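PDB 1R6V: fervidolysin from Fervidobacterium pennivorans, which degrades keratin into peptides as a calcium-binding, subtilisin-like serine protease, allowing its bacterium to grow on native feathers. Local coordinates for residues K102-P108 with Y376-M382; V160-D166 with S199-A205; D193-G197 with P228-D234; S339-P343 with Y428-K432; E360-E364 with T373-Y377. The protein carries 1 engineered substitution. All blocks are in the same frame, centred on the assembly; numbering follows the deposited sequence.

Contact 1 (K102-P108 with Y376-M382); sequences KPTVVKP and YYQGTSM
P108 lies over one face of the Y376 ring, its CB 3.8 Å from the ring centroid in a CH-pi contact displaced toward CZ. The Y377 ring is met obliquely: CG of P103 comes within 3.7 Å of its CD2, and CG2 of V105 within 3.5 Å of its CE1. Both rings belong to strand 374-378, against which strand 104-105 pairs as an antiparallel edge strand. Since residues 102-108 belong to the inferred propeptide, the pairing exemplifies a subtilisin-like precursor whose prosegment is laid beside its own catalytic centre. T104 and Q378 form a hydrogen-bonded pair, T104 N reaching Q378 O at 3.0 Å and Q378 N reaching T104 O at 2.9 Å. Farther along, V106 N bonds to Y376 O at 3.0 Å. The T104 and Q378 side chains run alongside each other and share a water, bonded to OG1 and weakly to NE2. Outside partners fix the phenol ends, Y376 OH bonding to E134 and Y377 OH to S199. With chi1 of S381 at 69°, OG of this inferred charge-relay serine lies 3.3 Å from CB of P103.

Contact 2 (V160-D166 with S199-A205); sequences VVDTGVD and SAGTHVA. Engineered in segment 199-205: A200 (natural residue His).
Two positions of the inferred subtilisin charge relay meet here: D162, the acid, ends strand 157-162, and A200, engineered from the natural histidine, lies near the start of helix 200-209. Strand and helix run nearly antiparallel, at 158°, with their axes 8.6 Å apart. The D162 carboxylate faces the start of the helix, OD1 standing 3.5 Å from CB of A200. That oxygen is steadied by T163 N, which meets its anti lone pair at 2.7 Å. T163 carries its OG1 between its own N and carbonyl carbon (chi1 59°), where it accepts the first-turn amide G201 N at 2.9 Å. With an alanine in place of D162, T163 N would probably lose its acceptor and a gap would open beside CB of A200. G201 must be slim, because a CB would run into G164 O, which instead touches its CA. T202 OG1 accepts from D166 N at 2.9 Å and donates to a water at 2.6 Å, which in turn donates to G164 O, 2.7 Å away. Beyond these bonds, V160 and V204 pass one another, oppositely directed, with CG1 atoms 3.9 Å apart, and V165 CG1 rests on A205 CB. The strand lies between strands 225-230 and 263-269, the helix forms the crossover to strand 225-230, and L100 of strand 99-100 touches D162, T163 and A200.

Contact 3 (D193-G197 with P228-D234); sequences DSSYG and PIVIFDD
Y196 leaves the loop before helix 200-209 and reaches toward D233, just beyond strand 225-230 of the subtilisin sheet. Its CB lies 3.5 Å from D233 OD1 and its CG 3.9 Å from the same oxygen; the ring and carboxylate planes are 22° apart. Chi1 of -62° sets CG anti to the carbonyl carbon and puts CB and CG beside OD1, with the rest of the ring running on past the carboxylate. Next, CD2 presents the ring edge to CG2 of V230 at 4.4 Å, a loose apolar approach. Toward its OH end the ring leaves the D233 carboxylate behind. R181, from strand 179-181, makes a cation-pi contact with the ring and also a salt bridge to OD2 of D233, which ties the two flat groups together. OD1 of D233 is fixed by D234 N, which meets its anti lone pair at 2.6 Å, while D234 itself caps the following helix through A236 N. On the loop side D193 forms an Asx turn, its OD1 accepting S195 N at 3.0 Å from above the carboxylate plane and S195 OG through the syn lone pair. Within the turn, S194 places OG 3.8 Å from CB of P228, and OG accepts from V165 N. A CB on G197 would collide with F232 O; the glycine CA instead donates a CA-H...O contact to that oxygen at 3.1 Å.

Contact 4 (S339-P343 with Y428-K432); sequences SVGAP and YGLVK
V431 has its CG1 between the backbone N and the carbonyl carbon (chi1 67°), and from there the methyl reaches CB of A342 at 3.9 Å. V340 brings its CG2 to 4.1 Å from CB of V431, and the two valines meet at a slant. L430 starts away from the strand, but with CG anti to its N (chi1 168°) and a bend at chi2 it brings CD1 back to within 4.1 Å of CD of P343, crossing it at about a right angle. The backbone does the rest, joining an outer strand of the subtilisin sheet to the loop that precedes helix 433-438. Y428 N bonds to S339 O at 2.9 Å, and the edge of the Y428 ring lies beside the same oxygen. G341 engages both flanks of L430, its N giving to G429 O at 2.8 Å and its O accepting V431 N at 2.9 Å. The directions of the two segments lie 43° apart, and the backbones form a single bridge. Any side chain on G429 would strike the carbonyl oxygen before it, so this position needs glycine. Strand 314-322 bonds along strand 338-343 in the sheet; V340, A342 and P343 rest on V387 or H386 of helix 380-397, while V431 touches L410 of helix 403-413.

Contact 5 (E360-E364 with T373-Y377); sequences EGHNE and TYDYY
Residues 361-363 run at 74° to residues 373-376, and one direct backbone bond joins them, N363 N to Y374 O at 2.8 Å. H362 folds its ring back between its own N and carbonyl carbon (chi1 73°), and CG2 of T373 sits over one face, 3.7 Å from the centroid in a CH-pi contact. Outside the pair, ND1 of H362 bonds to Y359 and OG1 of T373 to V351. D375 holds the centre through water. Its OD2 accepts a hydrogen bond from a water at 2.7 Å, which also donates to G361 O and accepts from Y377 OH at 2.6 Å. Its OD1 accepts Y376 N at 2.8 Å and, at 2.7 Å, a second water that N363 ND2 reaches at 2.9 Å. Replacing D375 by an alanine would probably leave both waters short of an acceptor and the loop tied less firmly to the strand. The N363 amide approaches CD1 and CE1 of Y376 obliquely, and its OD1 bonds to N365. Strand 374-378 lies between strands 104-105 and 347-350 in its sheet, and Y374 OH bonds to the calcium ligand D171.

How the contacts relate
Reading from the N terminus, contact 1 opens in the inferred propeptide and closes far along at strand 374-378, enclosing contacts 2 and 3. These two cross, their segments alternating as the chain passes from strand 157-162 through the 193-197 loop and helix 200-209 to strand 225-230; V165 O to S194 N and D162 O to I231 N join them directly. Contact 4 opens at strand 338-343 inside the loop of contact 1 and closes after it, so those two cross as well. Contact 5 is a short loop nested within contact 4, ending on the strand that contact 1 uses. S199 ties contact 2 to Y377, shared by contacts 1 and 5, and to E360 of contact 5.

Contact 1 (K102-P108 with Y376-M382)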
# COMPACT_ATOMS: atom_id res chain seq x y z
N LYS A 102 -4.14 -8.17 -15.99
CA LYS A 102 -3.98 -9.01 -17.17
C LYS A 102 -4.07 -8.43 -18.58
O LYS A 102 -5.05 -7.79 -18.94
CB LYS A 102 -4.97 -10.19 -17.08
CG LYS A 102 -4.69 -11.19 -15.96
CD LYS A 102 -3.66 -12.26 -16.37
CE LYS A 102 -4.21 -13.23 -17.41
NZ LYS A 102 -3.15 -14.15 -17.93
N PRO A 103 -3.04 -8.67 -19.40
CA PRO A 103 -3.06 -8.15 -20.77
C PRO A 103 -3.98 -9.02 -21.61
O PRO A 103 -4.22 -10.18 -21.28
CB PRO A 103 -1.61 -8.29 -21.21
CG PRO A 103 -1.13 -9.49 -20.46
CD PRO A 103 -1.74 -9.31 -19.09
N THR A 104 -4.52 -8.46 -22.69
CA THR A 104 -5.39 -9.23 -23.58
C THR A 104 -4.74 -9.32 -24.96
O THR A 104 -3.96 -8.46 -25.34
CB THR A 104 -6.79 -8.58 -23.70
OG1 THR A 104 -6.66 -7.22 -24.13
CG2 THR A 104 -7.51 -8.62 -22.36
N VAL A 105 -5.06 -10.37 -25.69
CA VAL A 105 -4.48 -10.56 -27.01
C VAL A 105 -5.17 -9.71 -28.07
O VAL A 105 -6.39 -9.48 -28.00
CB VAL A 105 -4.54 -12.05 -27.42
CG1 VAL A 105 -4.09 -12.22 -28.88
CG2 VAL A 105 -3.64 -12.86 -26.50
N VAL A 106 -4.38 -9.21 -29.02
CA VAL A 106 -4.93 -8.45 -30.13
C VAL A 106 -4.25 -8.94 -31.41
O VAL A 106 -3.24 -9.64 -31.36
CB VAL A 106 -4.74 -6.91 -30.00
CG1 VAL A 106 -5.41 -6.41 -28.73
CG2 VAL A 106 -3.25 -6.53 -30.03
N LYS A 107 -4.83 -8.58 -32.55
CA LYS A 107 -4.27 -8.99 -33.83
C LYS A 107 -3.20 -8.03 -34.31
O LYS A 107 -3.18 -6.86 -33.91
CB LYS A 107 -5.37 -9.03 -34.90
CG LYS A 107 -6.45 -10.05 -34.66
CD LYS A 107 -5.95 -11.47 -34.80
CE LYS A 107 -7.10 -12.46 -34.65
NZ LYS A 107 -6.67 -13.87 -34.80
N PRO A 108 -2.29 -8.51 -35.16
CA PRO A 108 -1.26 -7.59 -35.65
C PRO A 108 -1.94 -6.49 -36.45
O PRO A 108 -3.04 -6.68 -36.98
CB PRO A 108 -0.36 -8.48 -36.51
CG PRO A 108 -1.23 -9.70 -36.82
CD PRO A 108 -1.99 -9.90 -35.54
N TYR A 376 0.90 -10.69 -29.69
CA TYR A 376 0.60 -9.27 -29.59
C TYR A 376 -0.39 -9.06 -28.45
O TYR A 376 -1.48 -9.62 -28.45
CB TYR A 376 -0.05 -8.75 -30.89
CG TYR A 376 0.77 -8.97 -32.14
CD1 TYR A 376 0.77 -10.20 -32.77
CD2 TYR A 376 1.54 -7.94 -32.69
CE1 TYR A 376 1.50 -10.42 -33.92
CE2 TYR A 376 2.29 -8.16 -33.85
CZ TYR A 376 2.26 -9.41 -34.45
OH TYR A 376 2.99 -9.68 -35.58
N TYR A 377 -0.01 -8.23 -27.48
CA TYR A 377 -0.86 -7.94 -26.33
C TYR A 377 -1.21 -6.46 -26.24
O TYR A 377 -0.56 -5.60 -26.86
CB TYR A 377 -0.16 -8.31 -25.02
CG TYR A 377 -0.00 -9.79 -24.73
CD1 TYR A 377 -0.57 -10.76 -25.56
CD2 TYR A 377 0.69 -10.21 -23.60
CE1 TYR A 377 -0.45 -12.13 -25.27
CE2 TYR A 377 0.82 -11.56 -23.29
CZ TYR A 377 0.25 -12.52 -24.13
OH TYR A 377 0.39 -13.86 -23.83
N GLN A 378 -2.22 -6.17 -25.43
CA GLN A 378 -2.64 -4.81 -25.18
C GLN A 378 -2.92 -4.72 -23.68
O GLN A 378 -3.30 -5.71 -23.06
CB GLN A 378 -3.89 -4.50 -25.99
CG GLN A 378 -4.72 -3.36 -25.50
CD GLN A 378 -6.17 -3.48 -25.98
OE1 GLN A 378 -6.42 -3.48 -27.18
NE2 GLN A 378 -7.11 -3.59 -25.05
N GLY A 379 -2.71 -3.54 -23.11
CA GLY A 379 -3.00 -3.36 -21.70
C GLY A 379 -1.99 -2.46 -21.04
O GLY A 379 -0.91 -2.21 -21.58
N THR A 380 -2.33 -1.98 -19.85
CA THR A 380 -1.41 -1.13 -19.13
C THR A 380 -0.18 -1.97 -18.75
O THR A 380 0.92 -1.44 -18.56
CB THR A 380 -2.07 -0.53 -17.87
OG1 THR A 380 -3.33 0.05 -18.24
CG2 THR A 380 -1.20 0.55 -17.31
N SER A 381 -0.34 -3.29 -18.70
CA SER A 381 0.80 -4.14 -18.36
C SER A 381 1.79 -4.21 -19.53
O SER A 381 2.93 -4.66 -19.37
CB SER A 381 0.32 -5.55 -17.97
OG SER A 381 -0.20 -6.25 -19.08
N MET A 382 1.34 -3.78 -20.70
CA MET A 382 2.21 -3.76 -21.87
C MET A 382 2.92 -2.40 -21.95
O MET A 382 3.97 -2.26 -22.58
CB MET A 382 1.40 -4.01 -23.16
CG MET A 382 1.30 -5.47 -23.57
SD MET A 382 0.61 -6.50 -22.22
CE MET A 382 -0.72 -5.44 -21.70
O HOH W 1 -6.87 -5.07 -22.04

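Contact 2 (V160-D166 with S199-A205)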
# COMPACT_ATOMS: atom_id res chain seq x y z
N VAL A 160 11.40 -8.34 -12.66
CA VAL A 160 10.08 -8.46 -13.27
C VAL A 160 9.27 -9.22 -12.20
O VAL A 160 9.41 -10.43 -12.03
CB VAL A 160 10.16 -9.23 -14.62
CG1 VAL A 160 8.76 -9.67 -15.08
CG2 VAL A 160 10.77 -8.30 -15.69
N VAL A 161 8.44 -8.47 -11.48
CA VAL A 161 7.63 -8.97 -10.36
C VAL A 161 6.30 -9.29 -11.01
O VAL A 161 5.45 -8.44 -11.20
CB VAL A 161 7.54 -7.87 -9.30
CG1 VAL A 161 6.87 -8.41 -8.04
CG2 VAL A 161 8.98 -7.38 -9.00
N ASP A 162 6.13 -10.58 -11.29
CA ASP A 162 5.02 -11.00 -12.12
C ASP A 162 4.78 -12.52 -11.99
O ASP A 162 4.96 -13.11 -10.91
CB ASP A 162 5.48 -10.65 -13.55
CG ASP A 162 4.37 -10.31 -14.48
OD1 ASP A 162 3.63 -11.23 -14.88
OD2 ASP A 162 4.24 -9.10 -14.80
N THR A 163 4.39 -13.14 -13.11
CA THR A 163 4.09 -14.57 -13.21
C THR A 163 5.32 -15.47 -13.40
O THR A 163 5.18 -16.69 -13.50
CB THR A 163 3.20 -14.87 -14.44
OG1 THR A 163 3.88 -14.44 -15.63
CG2 THR A 163 1.87 -14.15 -14.34
N GLY A 164 6.51 -14.89 -13.43
CA GLY A 164 7.70 -15.69 -13.70
C GLY A 164 8.04 -15.48 -15.17
O GLY A 164 7.22 -14.95 -15.93
N VAL A 165 9.22 -15.92 -15.59
CA VAL A 165 9.68 -15.71 -16.97
C VAL A 165 10.19 -16.99 -17.64
O VAL A 165 10.91 -17.76 -17.01
CB VAL A 165 10.83 -14.67 -16.95
CG1 VAL A 165 11.41 -14.48 -18.34
CG2 VAL A 165 10.31 -13.32 -16.39
N ASP A 166 9.82 -17.23 -18.90
CA ASP A 166 10.32 -18.43 -19.59
C ASP A 166 11.71 -18.09 -20.11
O ASP A 166 11.88 -17.65 -21.25
CB ASP A 166 9.42 -18.84 -20.76
CG ASP A 166 9.97 -20.07 -21.49
OD1 ASP A 166 11.02 -20.59 -21.06
OD2 ASP A 166 9.34 -20.52 -22.47
N SER A 199 1.79 -16.47 -18.99
CA SER A 199 2.64 -15.83 -20.00
C SER A 199 3.03 -14.37 -19.82
O SER A 199 3.99 -13.93 -20.45
CB SER A 199 1.96 -15.98 -21.36
OG SER A 199 0.75 -15.22 -21.37
N ALA A 200 2.32 -13.62 -18.98
CA ALA A 200 2.59 -12.19 -18.81
C ALA A 200 4.03 -11.79 -18.54
O ALA A 200 4.56 -10.93 -19.24
CB ALA A 200 1.70 -11.62 -17.73
N GLY A 201 4.65 -12.39 -17.54
CA GLY A 201 6.02 -12.02 -17.20
C GLY A 201 7.02 -12.16 -18.34
O GLY A 201 7.98 -11.38 -18.47
N THR A 202 6.83 -13.17 -19.17
CA THR A 202 7.73 -13.37 -20.31
C THR A 202 7.54 -12.28 -21.36
O THR A 202 8.50 -11.81 -21.97
CB THR A 202 7.47 -14.73 -20.97
OG1 THR A 202 7.64 -15.76 -20.00
CG2 THR A 202 8.43 -14.98 -22.13
N HIS A 203 6.29 -11.89 -21.57
CA HIS A 203 5.98 -10.82 -22.52
C HIS A 203 6.65 -9.54 -22.00
O HIS A 203 7.29 -8.80 -22.75
CB HIS A 203 4.46 -10.68 -22.66
CG HIS A 203 4.02 -9.96 -23.89
ND1 HIS A 203 3.91 -8.59 -23.95
CD2 HIS A 203 3.67 -10.42 -25.12
CE1 HIS A 203 3.52 -8.23 -25.16
NE2 HIS A 203 3.37 -9.32 -25.89
N VAL A 204 6.51 -9.30 -20.70
CA VAL A 204 7.13 -8.15 -20.05
C VAL A 204 8.64 -8.17 -20.24
O VAL A 204 9.25 -7.17 -20.63
CB VAL A 204 6.83 -8.18 -18.53
CG1 VAL A 204 7.67 -7.12 -17.80
CG2 VAL A 204 5.34 -7.96 -18.28
N ALA A 205 9.25 -9.31 -19.94
CA ALA A 205 10.69 -9.47 -20.07
C ALA A 205 11.20 -9.15 -21.47
O ALA A 205 12.22 -8.50 -21.63
CB ALA A 205 11.10 -10.90 -19.67
O HOH W 2 5.81 -15.71 -18.15

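Contact 3 (D193-G197 with P228-D234)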
# COMPACT_ATOMS: atom_id res chain seq x y z
N ASP A 193 13.12 -21.65 -17.12
CA ASP A 193 11.71 -21.31 -17.29
C ASP A 193 11.05 -21.23 -15.91
O ASP A 193 10.95 -22.24 -15.20
CB ASP A 193 11.05 -22.40 -18.15
CG ASP A 193 9.55 -22.22 -18.29
OD1 ASP A 193 9.03 -21.13 -17.95
OD2 ASP A 193 8.88 -23.17 -18.75
N SER A 194 10.61 -20.03 -15.52
CA SER A 194 9.95 -19.86 -14.22
C SER A 194 8.54 -19.32 -14.42
O SER A 194 7.96 -18.76 -13.51
CB SER A 194 10.75 -18.90 -13.32
OG SER A 194 10.92 -17.63 -13.93
N SER A 195 7.97 -19.57 -15.60
CA SER A 195 6.64 -19.07 -15.94
C SER A 195 5.46 -19.76 -15.24
O SER A 195 4.44 -20.06 -15.85
CB SER A 195 6.47 -19.08 -17.48
OG SER A 195 6.58 -20.38 -18.03
N TYR A 196 5.60 -19.99 -13.94
CA TYR A 196 4.55 -20.65 -13.16
C TYR A 196 3.16 -20.00 -13.20
O TYR A 196 2.15 -20.70 -13.15
CB TYR A 196 5.00 -20.75 -11.70
CG TYR A 196 6.23 -21.59 -11.50
CD1 TYR A 196 6.19 -22.97 -11.65
CD2 TYR A 196 7.46 -21.00 -11.19
CE1 TYR A 196 7.33 -23.75 -11.51
CE2 TYR A 196 8.61 -21.77 -11.05
CZ TYR A 196 8.53 -23.14 -11.21
OH TYR A 196 9.65 -23.91 -11.09
N GLY A 197 3.11 -18.67 -13.30
CA GLY A 197 1.83 -17.98 -13.29
C GLY A 197 1.19 -17.67 -14.63
O GLY A 197 0.11 -17.09 -14.69
N PRO A 228 13.70 -12.52 -12.52
CA PRO A 228 12.31 -12.88 -12.26
C PRO A 228 11.97 -13.09 -10.78
O PRO A 228 12.72 -13.75 -10.05
CB PRO A 228 12.11 -14.16 -13.09
CG PRO A 228 13.50 -14.70 -13.25
CD PRO A 228 14.39 -13.51 -13.37
N ILE A 229 10.87 -12.48 -10.35
CA ILE A 229 10.36 -12.61 -8.99
C ILE A 229 8.94 -13.11 -9.19
O ILE A 229 8.09 -12.40 -9.73
CB ILE A 229 10.35 -11.27 -8.21
CG1 ILE A 229 11.75 -10.64 -8.17
CG2 ILE A 229 9.79 -11.51 -6.79
CD1 ILE A 229 12.82 -11.41 -7.33
N VAL A 230 8.68 -14.34 -8.77
CA VAL A 230 7.37 -14.92 -8.99
C VAL A 230 6.36 -14.59 -7.91
O VAL A 230 6.45 -15.11 -6.80
CB VAL A 230 7.49 -16.47 -9.13
CG1 VAL A 230 6.12 -17.09 -9.44
CG2 VAL A 230 8.49 -16.80 -10.22
N ILE A 231 5.42 -13.69 -8.22
CA ILE A 231 4.41 -13.36 -7.24
C ILE A 231 3.01 -13.86 -7.61
O ILE A 231 2.08 -13.78 -6.79
CB ILE A 231 4.41 -11.86 -6.87
CG1 ILE A 231 4.05 -10.98 -8.07
CG2 ILE A 231 5.78 -11.49 -6.32
CD1 ILE A 231 3.41 -9.63 -7.63
N PHE A 232 2.87 -14.33 -8.86
CA PHE A 232 1.65 -14.97 -9.33
C PHE A 232 2.20 -16.32 -9.76
O PHE A 232 2.83 -16.46 -10.81
CB PHE A 232 0.97 -14.22 -10.47
CG PHE A 232 0.14 -13.09 -9.97
CD1 PHE A 232 0.72 -11.82 -9.81
CD2 PHE A 232 -1.16 -13.30 -9.53
CE1 PHE A 232 -0.00 -10.79 -9.21
CE2 PHE A 232 -1.89 -12.27 -8.93
CZ PHE A 232 -1.30 -11.01 -8.76
N ASP A 233 2.00 -17.28 -8.88
CA ASP A 233 2.48 -18.64 -9.04
C ASP A 233 1.37 -19.55 -9.57
O ASP A 233 0.33 -19.06 -10.03
CB ASP A 233 2.99 -19.09 -7.66
CG ASP A 233 4.13 -20.10 -7.74
OD1 ASP A 233 3.93 -21.16 -8.35
OD2 ASP A 233 5.21 -19.84 -7.17
N ASP A 234 1.59 -20.86 -9.52
CA ASP A 234 0.59 -21.82 -9.99
C ASP A 234 -0.53 -21.92 -8.96
O ASP A 234 -0.31 -22.38 -7.84
CB ASP A 234 1.24 -23.20 -10.16
CG ASP A 234 0.30 -24.20 -10.83
OD1 ASP A 234 -0.93 -24.03 -10.76
OD2 ASP A 234 0.82 -25.16 -11.42

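Contact 4 (S339-P343 with Y428-K432)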
# COMPACT_ATOMS: atom_id res chain seq x y z
N SER A 339 2.15 9.21 -14.03
CA SER A 339 3.31 10.04 -14.37
C SER A 339 3.42 10.22 -15.89
O SER A 339 3.49 11.34 -16.38
CB SER A 339 4.61 9.43 -13.83
OG SER A 339 4.83 8.14 -14.37
N VAL A 340 3.44 9.10 -16.62
CA VAL A 340 3.56 9.14 -18.07
C VAL A 340 2.81 7.96 -18.70
O VAL A 340 2.38 7.03 -18.01
CB VAL A 340 5.04 9.03 -18.54
CG1 VAL A 340 5.87 10.20 -17.99
CG2 VAL A 340 5.65 7.69 -18.09
N GLY A 341 2.65 8.03 -20.02
CA GLY A 341 2.01 6.94 -20.73
C GLY A 341 3.06 6.34 -21.65
O GLY A 341 4.09 6.96 -21.94
N ALA A 342 2.81 5.12 -22.12
CA ALA A 342 3.74 4.47 -23.04
C ALA A 342 2.93 3.55 -23.93
O ALA A 342 1.78 3.25 -23.61
CB ALA A 342 4.81 3.65 -22.26
N PRO A 343 3.52 3.09 -25.04
CA PRO A 343 2.82 2.19 -25.98
C PRO A 343 2.25 0.99 -25.22
O PRO A 343 2.97 0.32 -24.49
CB PRO A 343 3.91 1.81 -26.99
CG PRO A 343 5.20 2.15 -26.31
CD PRO A 343 4.89 3.37 -25.51
N TYR A 428 2.04 13.47 -17.80
CA TYR A 428 2.71 14.48 -18.62
C TYR A 428 2.88 14.14 -20.10
O TYR A 428 3.44 14.93 -20.85
CB TYR A 428 4.06 14.85 -17.99
CG TYR A 428 3.90 15.40 -16.58
CD1 TYR A 428 3.86 14.55 -15.49
CD2 TYR A 428 3.71 16.76 -16.36
CE1 TYR A 428 3.66 15.04 -14.20
CE2 TYR A 428 3.50 17.26 -15.07
CZ TYR A 428 3.47 16.39 -14.00
OH TYR A 428 3.25 16.87 -12.72
N GLY A 429 2.39 12.97 -20.51
CA GLY A 429 2.48 12.58 -21.90
C GLY A 429 3.20 11.28 -22.19
O GLY A 429 3.41 10.46 -21.30
N LEU A 430 3.57 11.11 -23.46
CA LEU A 430 4.28 9.93 -23.94
C LEU A 430 5.73 9.92 -23.48
O LEU A 430 6.46 10.89 -23.70
CB LEU A 430 4.24 9.90 -25.46
CG LEU A 430 5.16 8.91 -26.17
CD1 LEU A 430 4.71 7.46 -25.86
CD2 LEU A 430 5.11 9.16 -27.69
N VAL A 431 6.17 8.83 -22.85
CA VAL A 431 7.56 8.75 -22.41
C VAL A 431 8.47 8.80 -23.65
O VAL A 431 8.19 8.17 -24.67
CB VAL A 431 7.80 7.44 -21.59
CG1 VAL A 431 7.68 6.21 -22.49
CG2 VAL A 431 9.18 7.48 -20.92
N LYS A 432 9.56 9.55 -23.55
CA LYS A 432 10.51 9.69 -24.65
C LYS A 432 11.92 9.38 -24.18
O LYS A 432 12.55 10.17 -23.47
CB LYS A 432 10.43 11.10 -25.23
CG LYS A 432 9.21 11.33 -26.11
CD LYS A 432 9.39 10.57 -27.40
CE LYS A 432 8.37 10.96 -28.43
NZ LYS A 432 8.58 10.16 -29.66

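Contact 5 (E360-E364 with T373-Y377)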
# COMPACT_ATOMS: atom_id res chain seq x y z
N GLU A 360 0.29 -19.94 -22.86
CA GLU A 360 -1.10 -19.47 -22.95
C GLU A 360 -1.44 -19.13 -24.40
O GLU A 360 -2.26 -18.24 -24.67
CB GLU A 360 -1.31 -18.23 -22.09
CG GLU A 360 -1.14 -18.47 -20.60
CD GLU A 360 -1.71 -17.33 -19.79
OE1 GLU A 360 -2.90 -17.00 -20.00
OE2 GLU A 360 -0.97 -16.76 -18.96
N GLY A 361 -0.80 -19.84 -25.31
CA GLY A 361 -1.02 -19.62 -26.73
C GLY A 361 0.01 -18.67 -27.32
O GLY A 361 0.82 -18.08 -26.59
N HIS A 362 0.02 -18.55 -28.63
CA HIS A 362 0.95 -17.65 -29.30
C HIS A 362 0.41 -17.39 -30.70
O HIS A 362 -0.49 -18.10 -31.17
CB HIS A 362 2.37 -18.25 -29.35
CG HIS A 362 2.53 -19.38 -30.33
ND1 HIS A 362 2.03 -20.64 -30.12
CD2 HIS A 362 3.17 -19.43 -31.53
CE1 HIS A 362 2.35 -21.42 -31.13
NE2 HIS A 362 3.04 -20.71 -32.00
N ASN A 363 0.93 -16.36 -31.36
CA ASN A 363 0.47 -16.07 -32.72
C ASN A 363 1.41 -16.78 -33.69
O ASN A 363 2.56 -16.39 -33.87
CB ASN A 363 0.46 -14.55 -32.97
CG ASN A 363 -0.13 -14.20 -34.33
OD1 ASN A 363 0.27 -14.76 -35.35
ND2 ASN A 363 -1.10 -13.29 -34.34
N GLU A 364 0.91 -17.84 -34.32
CA GLU A 364 1.72 -18.64 -35.24
C GLU A 364 2.15 -17.96 -36.53
O GLU A 364 3.01 -18.48 -37.25
CB GLU A 364 0.98 -19.94 -35.57
CG GLU A 364 -0.30 -19.71 -36.34
CD GLU A 364 -1.08 -20.99 -36.56
OE1 GLU A 364 -1.40 -21.66 -35.56
OE2 GLU A 364 -1.37 -21.33 -37.73
N THR A 373 8.32 -18.32 -29.72
CA THR A 373 6.90 -18.00 -29.75
C THR A 373 6.66 -16.55 -29.35
O THR A 373 7.27 -16.06 -28.40
CB THR A 373 6.12 -18.91 -28.80
OG1 THR A 373 6.81 -18.99 -27.55
CG2 THR A 373 6.00 -20.32 -29.41
N TYR A 374 5.76 -15.88 -30.06
CA TYR A 374 5.47 -14.47 -29.80
C TYR A 374 3.99 -14.21 -29.88
O TYR A 374 3.25 -15.01 -30.45
CB TYR A 374 6.14 -13.59 -30.86
CG TYR A 374 7.63 -13.71 -30.90
CD1 TYR A 374 8.26 -14.79 -31.52
CD2 TYR A 374 8.43 -12.77 -30.25
CE1 TYR A 374 9.64 -14.94 -31.48
CE2 TYR A 374 9.80 -12.90 -30.20
CZ TYR A 374 10.40 -13.99 -30.81
OH TYR A 374 11.76 -14.13 -30.72
N ASP A 375 3.55 -13.09 -29.32
CA ASP A 375 2.15 -12.72 -29.41
C ASP A 375 2.02 -11.22 -29.22
O ASP A 375 2.91 -10.57 -28.65
CB ASP A 375 1.27 -13.45 -28.38
CG ASP A 375 -0.14 -13.73 -28.91
OD1 ASP A 375 -0.52 -13.10 -29.93
OD2 ASP A 375 -0.86 -14.58 -28.32
N TYR A 376 0.90 -10.69 -29.69
CA TYR A 376 0.60 -9.27 -29.59
C TYR A 376 -0.39 -9.06 -28.45
O TYR A 376 -1.48 -9.62 -28.45
CB TYR A 376 -0.05 -8.75 -30.89
CG TYR A 376 0.77 -8.97 -32.14
CD1 TYR A 376 0.77 -10.20 -32.77
CD2 TYR A 376 1.54 -7.94 -32.69
CE1 TYR A 376 1.50 -10.42 -33.92
CE2 TYR A 376 2.29 -8.16 -33.85
CZ TYR A 376 2.26 -9.41 -34.45
OH TYR A 376 2.99 -9.68 -35.58
N TYR A 377 -0.01 -8.23 -27.48
CA TYR A 377 -0.86 -7.94 -26.33
C TYR A 377 -1.21 -6.46 -26.24
O TYR A 377 -0.56 -5.60 -26.86
CB TYR A 377 -0.16 -8.31 -25.02
CG TYR A 377 -0.00 -9.79 -24.73
CD1 TYR A 377 -0.57 -10.76 -25.56
CD2 TYR A 377 0.69 -10.21 -23.60
CE1 TYR A 377 -0.45 -12.13 -25.27
CE2 TYR A 377 0.82 -11.56 -23.29
CZ TYR A 377 0.25 -12.52 -24.13
OH TYR A 377 0.39 -13.86 -23.83
O HOH W 3 -0.25 -15.43 -25.80
O HOH W 4 5.10 -16.72 -32.54
O HOH W 5 -2.24 -12.23 -31.88